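Local structure of adhesion and penetration protein autotransporter (Haemophilus influenzae, 3SYJ) at residues 8-13 against 614-619; 597-600 against 605-608. The protein probably acts as a serine protease and promotes adherence and invasion by binding directly to a host cell structure. All coordinates share one frame; numbering follows the deposited sequence.

Contact 1 (8-13 against 614-619)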
loop_
_atom_site.group_PDB
_atom_site.type_symbol
_atom_site.label_atom_id
_atom_site.label_comp_id
_atom_site.label_asym_id
_atom_site.label_seq_id
_atom_site.Cartn_x
_atom_site.Cartn_y
_atom_site.Cartn_z
ATOM N N ASP A 8 -23.322 -28.996 -45.114
ATOM C CA ASP A 8 -24.412 -28.690 -44.182
ATOM C C ASP A 8 -25.368 -27.686 -44.790
ATOM O O ASP A 8 -24.946 -26.649 -45.302
ATOM C CB ASP A 8 -23.879 -28.100 -42.881
ATOM C CG ASP A 8 -23.215 -29.129 -42.003
ATOM O OD1 ASP A 8 -23.477 -30.335 -42.184
ATOM O OD2 ASP A 8 -22.428 -28.730 -41.126
ATOM N N TYR A 9 -26.657 -27.996 -44.731
ATOM C CA TYR A 9 -27.684 -27.100 -45.243
ATOM C C TYR A 9 -27.608 -25.770 -44.510
ATOM O O TYR A 9 -27.932 -24.730 -45.074
ATOM C CB TYR A 9 -29.069 -27.716 -45.052
ATOM C CG TYR A 9 -30.130 -27.201 -46.000
ATOM C CD1 TYR A 9 -29.894 -27.105 -47.366
ATOM C CD2 TYR A 9 -31.384 -26.848 -45.532
ATOM C CE1 TYR A 9 -30.884 -26.650 -48.238
ATOM C CE2 TYR A 9 -32.374 -26.394 -46.390
ATOM C CZ TYR A 9 -32.123 -26.297 -47.733
ATOM O OH TYR A 9 -33.118 -25.842 -48.560
ATOM N N GLN A 10 -27.162 -25.805 -43.254
ATOM C CA GLN A 10 -27.094 -24.594 -42.442
ATOM C C GLN A 10 -26.317 -23.463 -43.115
ATOM O O GLN A 10 -26.687 -22.294 -42.981
ATOM C CB GLN A 10 -26.522 -24.879 -41.056
ATOM C CG GLN A 10 -26.830 -23.777 -40.048
ATOM C CD GLN A 10 -28.325 -23.654 -39.741
ATOM O OE1 GLN A 10 -29.020 -24.657 -39.573
ATOM N NE2 GLN A 10 -28.818 -22.419 -39.658
ATOM N N TYR A 11 -25.253 -23.801 -43.842
ATOM C CA TYR A 11 -24.467 -22.778 -44.537
ATOM C C TYR A 11 -25.350 -21.936 -45.444
ATOM O O TYR A 11 -25.307 -20.716 -45.425
ATOM C CB TYR A 11 -23.361 -23.409 -45.383
ATOM C CG TYR A 11 -22.127 -23.807 -44.616
ATOM C CD1 TYR A 11 -21.197 -22.852 -44.212
ATOM C CD2 TYR A 11 -21.872 -25.141 -44.322
ATOM C CE1 TYR A 11 -20.052 -23.225 -43.516
ATOM C CE2 TYR A 11 -20.740 -25.522 -43.636
ATOM C CZ TYR A 11 -19.835 -24.567 -43.235
ATOM O OH TYR A 11 -18.713 -24.965 -42.554
ATOM N N TYR A 12 -26.157 -22.605 -46.243
ATOM C CA TYR A 12 -26.990 -21.920 -47.204
ATOM C C TYR A 12 -28.100 -21.121 -46.533
ATOM O O TYR A 12 -28.563 -20.114 -47.062
ATOM C CB TYR A 12 -27.597 -22.948 -48.146
ATOM C CG TYR A 12 -26.587 -23.775 -48.906
ATOM C CD1 TYR A 12 -26.022 -23.308 -50.092
ATOM C CD2 TYR A 12 -26.209 -25.030 -48.452
ATOM C CE1 TYR A 12 -25.106 -24.072 -50.801
ATOM C CE2 TYR A 12 -25.298 -25.803 -49.152
ATOM C CZ TYR A 12 -24.748 -25.320 -50.325
ATOM O OH TYR A 12 -23.841 -26.095 -51.016
ATOM N N ARG A 13 -28.554 -21.589 -45.381
ATOM C CA ARG A 13 -29.593 -20.876 -44.655
ATOM C C ARG A 13 -28.997 -19.639 -43.987
ATOM O O ARG A 13 -29.542 -18.548 -44.103
ATOM C CB ARG A 13 -30.255 -21.783 -43.619
ATOM C CG ARG A 13 -31.089 -22.921 -44.206
ATOM C CD ARG A 13 -32.280 -22.417 -45.000
ATOM N NE ARG A 13 -32.851 -21.214 -44.407
ATOM C CZ ARG A 13 -33.613 -21.207 -43.322
ATOM N NH1 ARG A 13 -33.888 -22.359 -42.739
ATOM N NH2 ARG A 13 -34.085 -20.068 -42.820
ATOM N N GLY A 614 -36.951 -26.634 -36.237
ATOM C CA GLY A 614 -37.134 -25.329 -35.619
ATOM C C GLY A 614 -35.856 -24.562 -35.321
ATOM O O GLY A 614 -34.923 -24.552 -36.122
ATOM N N GLU A 615 -35.810 -23.912 -34.162
ATOM C CA GLU A 615 -34.735 -22.970 -33.867
ATOM C C GLU A 615 -33.391 -23.657 -33.816
ATOM O O GLU A 615 -33.247 -24.709 -33.211
ATOM C CB GLU A 615 -34.976 -22.231 -32.550
ATOM C CG GLU A 615 -36.081 -21.184 -32.605
ATOM C CD GLU A 615 -36.370 -20.582 -31.239
ATOM O OE1 GLU A 615 -35.421 -20.070 -30.609
ATOM O OE2 GLU A 615 -37.543 -20.640 -30.799
ATOM N N ILE A 616 -32.405 -23.043 -34.459
ATOM C CA ILE A 616 -31.061 -23.576 -34.467
ATOM C C ILE A 616 -30.173 -22.808 -33.494
ATOM O O ILE A 616 -29.810 -21.666 -33.738
ATOM C CB ILE A 616 -30.486 -23.541 -35.888
ATOM C CG1 ILE A 616 -31.336 -24.427 -36.799
ATOM C CG2 ILE A 616 -29.038 -23.993 -35.897
ATOM C CD1 ILE A 616 -31.447 -25.862 -36.303
ATOM N N VAL A 617 -29.825 -23.445 -32.383
ATOM C CA VAL A 617 -28.975 -22.816 -31.386
ATOM C C VAL A 617 -27.841 -23.757 -31.000
ATOM O O VAL A 617 -28.106 -24.873 -30.565
ATOM C CB VAL A 617 -29.783 -22.489 -30.135
ATOM C CG1 VAL A 617 -28.868 -21.998 -29.029
ATOM C CG2 VAL A 617 -30.858 -21.458 -30.461
ATOM N N TRP A 618 -26.587 -23.323 -31.165
ATOM C CA TRP A 618 -25.434 -24.167 -30.820
ATOM C C TRP A 618 -24.834 -23.772 -29.477
ATOM O O TRP A 618 -24.405 -22.635 -29.292
ATOM C CB TRP A 618 -24.341 -24.127 -31.897
ATOM C CG TRP A 618 -24.797 -24.530 -33.272
ATOM C CD1 TRP A 618 -25.912 -25.251 -33.591
ATOM C CD2 TRP A 618 -24.132 -24.252 -34.515
ATOM N NE1 TRP A 618 -25.991 -25.427 -34.950
ATOM C CE2 TRP A 618 -24.911 -24.824 -35.543
ATOM C CE3 TRP A 618 -22.958 -23.575 -34.860
ATOM C CZ2 TRP A 618 -24.557 -24.736 -36.891
ATOM C CZ3 TRP A 618 -22.607 -23.489 -36.203
ATOM C CH2 TRP A 618 -23.405 -24.066 -37.200
ATOM N N ASP A 619 -24.785 -24.728 -28.556
ATOM C CA ASP A 619 -24.383 -24.474 -27.173
ATOM C C ASP A 619 -22.916 -24.041 -27.028
ATOM O O ASP A 619 -22.543 -23.431 -26.027
ATOM C CB ASP A 619 -24.664 -25.723 -26.316
ATOM C CG ASP A 619 -25.014 -25.389 -24.872
ATOM O OD1 ASP A 619 -25.448 -24.247 -24.593
ATOM O OD2 ASP A 619 -24.869 -26.287 -24.016
#

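Contact 2 (597-600 against 605-608)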
loop_
_atom_site.group_PDB
_atom_site.type_symbol
_atom_site.label_atom_id
_atom_site.label_comp_id
_atom_site.label_asym_id
_atom_site.label_seq_id
_atom_site.Cartn_x
_atom_site.Cartn_y
_atom_site.Cartn_z
ATOM N N ALA A 597 -29.941 -19.428 -38.910
ATOM C CA ALA A 597 -31.192 -19.527 -39.657
ATOM C C ALA A 597 -32.075 -20.666 -39.144
ATOM O O ALA A 597 -31.600 -21.786 -38.903
ATOM C CB ALA A 597 -30.912 -19.692 -41.126
ATOM N N TYR A 598 -33.361 -20.361 -38.982
ATOM C CA TYR A 598 -34.369 -21.286 -38.468
ATOM C C TYR A 598 -34.528 -22.494 -39.397
ATOM O O TYR A 598 -34.469 -22.350 -40.612
ATOM C CB TYR A 598 -35.697 -20.531 -38.363
ATOM C CG TYR A 598 -36.879 -21.284 -37.768
ATOM C CD1 TYR A 598 -37.120 -21.264 -36.402
ATOM C CD2 TYR A 598 -37.771 -21.980 -38.580
ATOM C CE1 TYR A 598 -38.204 -21.927 -35.846
ATOM C CE2 TYR A 598 -38.866 -22.654 -38.037
ATOM C CZ TYR A 598 -39.076 -22.620 -36.664
ATOM O OH TYR A 598 -40.152 -23.276 -36.101
ATOM N N ASN A 599 -34.743 -23.679 -38.831
ATOM C CA ASN A 599 -34.906 -24.888 -39.639
ATOM C C ASN A 599 -36.366 -25.201 -39.941
ATOM O O ASN A 599 -37.096 -25.689 -39.079
ATOM C CB ASN A 599 -34.245 -26.092 -38.964
ATOM C CG ASN A 599 -34.481 -27.393 -39.727
ATOM O OD1 ASN A 599 -34.794 -27.382 -40.918
ATOM N ND2 ASN A 599 -34.338 -28.515 -39.038
ATOM N N HIS A 600 -36.780 -24.924 -41.175
ATOM C CA HIS A 600 -38.160 -25.144 -41.592
ATOM C C HIS A 600 -38.426 -26.574 -42.077
ATOM O O HIS A 600 -39.552 -26.894 -42.446
ATOM C CB HIS A 600 -38.549 -24.183 -42.718
ATOM C CG HIS A 600 -38.584 -22.741 -42.317
ATOM N ND1 HIS A 600 -39.723 -22.130 -41.836
ATOM C CD2 HIS A 600 -37.628 -21.781 -42.354
ATOM C CE1 HIS A 600 -39.462 -20.861 -41.577
ATOM N NE2 HIS A 600 -38.198 -20.623 -41.882
ATOM N N TRP A 605 -36.626 -34.808 -43.573
ATOM C CA TRP A 605 -35.407 -34.214 -44.100
ATOM C C TRP A 605 -34.528 -33.596 -43.019
ATOM O O TRP A 605 -33.310 -33.535 -43.175
ATOM C CB TRP A 605 -35.713 -33.274 -45.264
ATOM C CG TRP A 605 -36.100 -34.073 -46.478
ATOM C CD1 TRP A 605 -35.352 -35.060 -47.095
ATOM C CD2 TRP A 605 -37.321 -33.992 -47.204
ATOM N NE1 TRP A 605 -36.037 -35.577 -48.165
ATOM C CE2 TRP A 605 -37.248 -34.940 -48.254
ATOM C CE3 TRP A 605 -38.464 -33.202 -47.081
ATOM C CZ2 TRP A 605 -38.276 -35.114 -49.169
ATOM C CZ3 TRP A 605 -39.490 -33.380 -47.991
ATOM C CH2 TRP A 605 -39.390 -34.329 -49.022
ATOM N N SER A 606 -35.135 -33.192 -41.904
ATOM C CA SER A 606 -34.366 -32.810 -40.725
ATOM C C SER A 606 -33.525 -33.986 -40.226
ATOM O O SER A 606 -32.341 -33.827 -39.905
ATOM C CB SER A 606 -35.291 -32.326 -39.608
ATOM O OG SER A 606 -35.927 -31.109 -39.961
ATOM N N GLU A 607 -34.137 -35.167 -40.161
ATOM C CA GLU A 607 -33.436 -36.368 -39.706
ATOM C C GLU A 607 -32.302 -36.745 -40.656
ATOM O O GLU A 607 -31.229 -37.159 -40.225
ATOM C CB GLU A 607 -34.405 -37.534 -39.556
ATOM C CG GLU A 607 -35.154 -37.540 -38.240
ATOM C CD GLU A 607 -36.493 -38.247 -38.344
ATOM O OE1 GLU A 607 -36.582 -39.241 -39.097
ATOM O OE2 GLU A 607 -37.454 -37.805 -37.674
ATOM N N MET A 608 -32.552 -36.590 -41.950
ATOM C CA MET A 608 -31.555 -36.852 -42.969
ATOM C C MET A 608 -30.379 -35.895 -42.820
ATOM O O MET A 608 -29.214 -36.300 -42.875
ATOM C CB MET A 608 -32.188 -36.729 -44.354
ATOM C CG MET A 608 -31.265 -37.104 -45.489
ATOM S SD MET A 608 -32.104 -37.719 -46.963
ATOM C CE MET A 608 -30.702 -37.692 -48.071
#

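Contact 1 (8-13 against 614-619)
Gln10 reaches out from the first helix of the chain and lies against Ile616 and Trp618, which both face it from the same side. Its CB points toward residues 614-619, and the touching begins one atom further out. CG stands nearly opposite the backbone N (chi1 -162°), which carries the chain away from the helix. There Gln10 CG lies 4.0 Å from Trp618 CZ2, approaching the indole obliquely. The amide plane of Gln10 is turned 80° from that of the ring, so the two flat groups do not stack. A bend at chi2 (66°) then turns the tip toward Ile616. Gln10 CD lies 3.9 Å from Ile616 CG2. The amide oxygen goes closest: Gln10 OE1 is 3.6 Å from Ile616 CG1 and 3.7 Å from Ile616 CG2. Gln10 and Ile616 run in opposing directions, side by side. Both contacts are van der Waals packing. The nitrogen at the tip is held differently, because Gln10 NE2 hydrogen-bonds to Asp14 OD1 and to Ala597 O. These bonds fix which way the amide is flipped and leave OE1 on the isoleucine. His596 lies against Gln10 and Ile616, and its ring also meets that of Trp618. The arrangement is domain-interface packing: helix 9-17 of the Peptidase S6 region rests on a long connection between strands of the beta-solenoid.

Contact 2 (597-600 against 605-608)
The irregular connection between strand 586-593 and strand 622-629 of the solenoid region folds back on itself here. Asn599, in the loop before the short helix 603-609, meets Ser606 on that helix. A single hydrogen bond joins them. Asn599 ND2 donates to Ser606 OG at 3.2 Å, with an N-H...O angle of 148°. The bond is moderately bent, and the hydroxyl lies 23° out of the plane of the amide. CG of Asn599 lies opposite the backbone N (chi1 176°), which extends the amide toward the helix. Ser606 turns its OG to the side of its own backbone N, where it can also bond to Asn602 O, one helical turn earlier. The serine hydroxyl must be the donor there, since a carbonyl oxygen has no proton to give. It can therefore accept from the asparagine at the same time.

The other atoms of the asparagine amide are used as well. Asn599 ND2 also bonds to Pro612 O, just beyond the helix, and Asn599 OD1 takes the N-H of Leu601 in an Asx turn. Next to this, within the loop, Tyr598 CD2 sits 3.5 Å above the ring of His600, over its centre. The opening of the helix has a further bond, from Trp605 N to Asn602 OD1.

Both touching side chains are buried, and their polar atoms have partners. The amide nitrogen serves both the helix and the segment after it, while its oxygen holds the loop before. One asparagine thus ties together the chain on both sides of helix 603-609, and the serine passes the bonding on to the helix backbone.

The two contacts have centres about 8 Å apart. Along the chain, both segments of contact 2 fall within the stretch of chain that separates the two segments of contact 1. Helix 9-17 comes first, about 600 residues ahead, followed by loop 597-600, helix 603-609 and segment 614-619. The last three all belong to the connection between strands 586-593 and 622-629. A backbone hydrogen bond joins the contacts directly, with Asn599 N 2.9 Å from Gly614 O. Ile616 CG1 also packs on Ala597 O, at 3.4 Å. Contact 2 is thus internal to the excursion from the beta-solenoid, whereas contact 1 joins that excursion to the protease region of the passenger domain.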